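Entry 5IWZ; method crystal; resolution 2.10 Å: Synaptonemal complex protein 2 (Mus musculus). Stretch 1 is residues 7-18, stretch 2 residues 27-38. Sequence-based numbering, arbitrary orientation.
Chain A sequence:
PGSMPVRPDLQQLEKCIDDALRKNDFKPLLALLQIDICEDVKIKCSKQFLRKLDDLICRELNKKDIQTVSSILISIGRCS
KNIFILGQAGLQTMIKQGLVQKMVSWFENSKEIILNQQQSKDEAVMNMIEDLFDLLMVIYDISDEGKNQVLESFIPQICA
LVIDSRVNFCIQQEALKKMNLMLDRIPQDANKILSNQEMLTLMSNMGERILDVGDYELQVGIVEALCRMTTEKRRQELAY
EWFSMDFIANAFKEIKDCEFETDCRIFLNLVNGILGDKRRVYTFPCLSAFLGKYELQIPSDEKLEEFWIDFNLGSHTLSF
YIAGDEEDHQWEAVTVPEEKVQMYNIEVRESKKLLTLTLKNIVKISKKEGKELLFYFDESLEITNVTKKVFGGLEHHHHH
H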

# COMPACT_ATOMS: atom_id res chain seq x y z
N ARG A 7 8.59 2.53 36.54
CA ARG A 7 8.59 1.40 35.62
C ARG A 7 7.20 1.24 35.01
O ARG A 7 6.21 1.20 35.75
CB ARG A 7 9.00 0.13 36.34
N PRO A 8 7.10 1.15 33.69
CA PRO A 8 5.79 0.92 33.06
C PRO A 8 5.32 -0.50 33.32
O PRO A 8 6.12 -1.43 33.39
CB PRO A 8 6.06 1.15 31.57
CG PRO A 8 7.52 1.60 31.46
CD PRO A 8 8.20 1.15 32.72
N ASP A 9 4.01 -0.67 33.46
CA ASP A 9 3.43 -1.98 33.77
C ASP A 9 2.42 -2.38 32.69
O ASP A 9 1.33 -1.80 32.61
CB ASP A 9 2.76 -1.97 35.15
CG ASP A 9 2.33 -3.37 35.60
OD1 ASP A 9 1.72 -3.48 36.69
OD2 ASP A 9 2.59 -4.35 34.87
N LEU A 10 2.76 -3.41 31.90
CA LEU A 10 1.85 -3.87 30.85
C LEU A 10 0.50 -4.30 31.41
O LEU A 10 -0.53 -4.10 30.75
CB LEU A 10 2.48 -5.02 30.07
CG LEU A 10 3.56 -4.58 29.09
CD1 LEU A 10 4.30 -5.80 28.60
CD2 LEU A 10 2.94 -3.82 27.93
N GLN A 11 0.48 -4.88 32.61
CA GLN A 11 -0.78 -5.28 33.22
C GLN A 11 -1.73 -4.11 33.43
O GLN A 11 -2.91 -4.33 33.71
CB GLN A 11 -0.51 -5.97 34.56
CG GLN A 11 0.41 -7.16 34.46
CD GLN A 11 0.84 -7.67 35.82
OE1 GLN A 11 0.68 -8.85 36.13
NE2 GLN A 11 1.38 -6.77 36.64
N GLN A 12 -1.24 -2.88 33.29
CA GLN A 12 -1.99 -1.66 33.49
C GLN A 12 -2.51 -1.07 32.19
O GLN A 12 -2.93 0.09 32.18
CB GLN A 12 -1.11 -0.62 34.19
CG GLN A 12 -0.55 -1.10 35.49
CD GLN A 12 -1.43 -0.71 36.63
OE1 GLN A 12 -1.22 0.32 37.28
NE2 GLN A 12 -2.45 -1.53 36.89
N LEU A 13 -2.47 -1.85 31.09
CA LEU A 13 -2.90 -1.36 29.78
C LEU A 13 -4.24 -0.64 29.85
O LEU A 13 -4.38 0.46 29.30
CB LEU A 13 -2.98 -2.51 28.78
CG LEU A 13 -3.43 -2.12 27.36
CD1 LEU A 13 -2.47 -1.12 26.72
CD2 LEU A 13 -3.61 -3.35 26.44
N GLU A 14 -5.24 -1.25 30.49
CA GLU A 14 -6.55 -0.62 30.51
C GLU A 14 -6.52 0.69 31.28
O GLU A 14 -7.14 1.68 30.88
CB GLU A 14 -7.62 -1.56 31.07
CG GLU A 14 -9.00 -0.92 31.08
CD GLU A 14 -10.16 -1.93 31.16
OE1 GLU A 14 -9.92 -3.15 31.13
OE2 GLU A 14 -11.32 -1.47 31.23
N LYS A 15 -5.76 0.74 32.39
CA LYS A 15 -5.64 2.00 33.11
C LYS A 15 -4.93 3.05 32.28
O LYS A 15 -5.30 4.24 32.34
CB LYS A 15 -4.95 1.77 34.46
CG LYS A 15 -5.85 1.07 35.47
CD LYS A 15 -5.06 0.28 36.50
CE LYS A 15 -5.98 -0.24 37.61
NZ LYS A 15 -5.89 0.54 38.87
N CYS A 16 -3.96 2.65 31.45
CA CYS A 16 -3.37 3.61 30.52
C CYS A 16 -4.42 4.16 29.57
O CYS A 16 -4.42 5.36 29.26
CB CYS A 16 -2.23 2.95 29.72
SG CYS A 16 -0.87 2.38 30.74
N ILE A 17 -5.32 3.30 29.08
CA ILE A 17 -6.38 3.76 28.19
C ILE A 17 -7.32 4.71 28.92
O ILE A 17 -7.75 5.74 28.36
CB ILE A 17 -7.13 2.55 27.58
CG1 ILE A 17 -6.21 1.72 26.66
CG2 ILE A 17 -8.43 2.99 26.87
CD1 ILE A 17 -5.67 2.48 25.44
N ASP A 18 -7.63 4.40 30.18
CA ASP A 18 -8.40 5.31 31.03
C ASP A 18 -7.72 6.67 31.17
O ASP A 18 -8.38 7.71 31.08
CB ASP A 18 -8.60 4.71 32.43
CG ASP A 18 -9.55 3.52 32.46
OD1 ASP A 18 -10.44 3.41 31.57
OD2 ASP A 18 -9.42 2.70 33.40
N LYS A 27 1.18 9.76 28.16
CA LYS A 27 2.47 9.29 28.67
C LYS A 27 2.43 7.86 29.19
O LYS A 27 3.34 7.08 28.84
CB LYS A 27 2.98 10.26 29.74
CG LYS A 27 3.44 11.60 29.20
CD LYS A 27 4.46 12.27 30.12
CE LYS A 27 3.89 12.53 31.52
NZ LYS A 27 3.34 13.91 31.69
N PRO A 28 1.46 7.42 30.01
CA PRO A 28 1.46 6.00 30.41
C PRO A 28 1.39 5.05 29.23
O PRO A 28 2.21 4.13 29.13
CB PRO A 28 0.23 5.90 31.34
CG PRO A 28 0.15 7.27 31.95
CD PRO A 28 0.48 8.21 30.79
N LEU A 29 0.46 5.26 28.30
CA LEU A 29 0.39 4.39 27.13
C LEU A 29 1.71 4.38 26.37
O LEU A 29 2.20 3.31 25.98
CB LEU A 29 -0.75 4.85 26.21
CG LEU A 29 -1.14 3.89 25.10
CD1 LEU A 29 -1.84 2.64 25.68
CD2 LEU A 29 -2.03 4.60 24.09
N LEU A 30 2.31 5.55 26.17
CA LEU A 30 3.57 5.62 25.44
C LEU A 30 4.67 4.86 26.16
O LEU A 30 5.52 4.23 25.53
CB LEU A 30 3.98 7.08 25.24
CG LEU A 30 3.31 7.87 24.13
CD1 LEU A 30 3.79 9.31 24.21
CD2 LEU A 30 3.61 7.28 22.76
N ALA A 31 4.66 4.88 27.49
CA ALA A 31 5.68 4.16 28.24
C ALA A 31 5.57 2.66 27.99
O ALA A 31 6.60 1.97 27.87
CB ALA A 31 5.58 4.48 29.73
N LEU A 32 4.34 2.14 27.87
CA LEU A 32 4.18 0.72 27.57
C LEU A 32 4.79 0.37 26.23
O LEU A 32 5.32 -0.74 26.05
CB LEU A 32 2.70 0.33 27.58
CG LEU A 32 1.92 0.51 28.86
CD1 LEU A 32 0.58 -0.20 28.69
CD2 LEU A 32 2.70 -0.04 30.05
N LEU A 33 4.71 1.28 25.26
CA LEU A 33 5.26 1.01 23.94
C LEU A 33 6.77 0.80 23.96
O LEU A 33 7.33 0.39 22.94
CB LEU A 33 4.90 2.14 22.97
CG LEU A 33 3.42 2.26 22.56
CD1 LEU A 33 3.23 3.44 21.63
CD2 LEU A 33 2.94 0.99 21.90
N GLN A 34 7.44 1.07 25.08
CA GLN A 34 8.88 0.85 25.17
C GLN A 34 9.24 -0.48 25.82
O GLN A 34 10.43 -0.79 25.94
CB GLN A 34 9.56 1.99 25.95
CG GLN A 34 9.03 3.39 25.68
CD GLN A 34 8.93 3.74 24.20
OE1 GLN A 34 9.78 3.37 23.39
NE2 GLN A 34 7.87 4.49 23.84
N ILE A 35 8.25 -1.28 26.23
CA ILE A 35 8.47 -2.60 26.81
C ILE A 35 8.42 -3.64 25.70
O ILE A 35 7.63 -3.54 24.75
CB ILE A 35 7.40 -2.92 27.88
CG1 ILE A 35 7.34 -1.83 28.94
CG2 ILE A 35 7.69 -4.26 28.54
CD1 ILE A 35 6.21 -2.07 29.93
N ASP A 36 9.26 -4.67 25.81
CA ASP A 36 9.18 -5.81 24.92
C ASP A 36 8.18 -6.81 25.49
O ASP A 36 8.32 -7.25 26.64
CB ASP A 36 10.55 -6.47 24.73
CG ASP A 36 11.20 -6.07 23.41
OD1 ASP A 36 12.33 -5.54 23.41
OD2 ASP A 36 10.55 -6.29 22.36
N ILE A 37 7.17 -7.14 24.68
CA ILE A 37 6.10 -8.04 25.11
C ILE A 37 6.67 -9.43 25.30
O ILE A 37 7.33 -9.98 24.40
CB ILE A 37 4.96 -8.04 24.09
CG1 ILE A 37 4.32 -6.66 23.97
CG2 ILE A 37 3.91 -9.10 24.46
CD1 ILE A 37 3.64 -6.20 25.21
N CYS A 38 6.44 -10.01 26.47
CA CYS A 38 6.87 -11.37 26.76
C CYS A 38 5.66 -12.28 26.81
O CYS A 38 4.69 -12.00 27.52
CB CYS A 38 7.67 -11.42 28.06
SG CYS A 38 9.36 -10.83 27.84
O HOH W 1 -1.97 6.81 28.64

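Leu32 lies at the centre of the apolar contact between the two stretches, and its two methyl groups serve different neighbours. CD1 packs against Leu13 CD1 at 3.7 Å and Cys16 SG at 3.6 Å, whereas CD2 approaches Pro8 CB at 3.9 Å and rests 3.4 Å from the backbone O of Asp9. Leu10 covers the same residue from its CD2, 4.2 Å from Leu32 CB, and its CD1 reaches on to Ile35 CG2 (3.7 Å) and Ile37 CD1 (3.5 Å). Most of these are van der Waals contacts between apolar side chains, with the Cys16 sulfur among them; Leu32 CD2 against Asp9 O is a methyl resting on a carbonyl oxygen. No direct hydrogen bond crosses between the stretches.

The helices of residues 13-18 and 27-32 run roughly antiparallel, at 144°, with their axes approaching to 8.4 Å. At the close approach Cys16 points toward the second helix, its SG 3.7 Å from Pro28 CB, and the CA atoms of Cys16 and Leu29 are 5.1 Å apart. Leu29 CD1 fills the space beside them, 3.8 Å from Ile17 CD1 and 4.0 Å from Leu13 CD1.

At the other end, Pro8 precedes the helix in an extended conformation and packs its CB against Ala31 CB (3.8 Å) and Ile35 CD1 (3.6 Å). The type I turn from Leu32 to Ile35, closed by Ile35 N donating to Leu32 O at 3.0 Å, brings Ile35 round to face Pro8 and Leu10.

Polar links lie around this core. One water bridges the backbones, donating to Cys16 O and accepting from Leu29 N, both at 2.9 Å. Within the first stretch, Asp9 points away from the contact and its OD2 accepts from Gln11 N (3.1 Å) and Gln11 NE2 (3.2 Å), bracing the 3-10 segment. Within the second, Gln34 NE2 donates to Leu30 O at 2.9 Å.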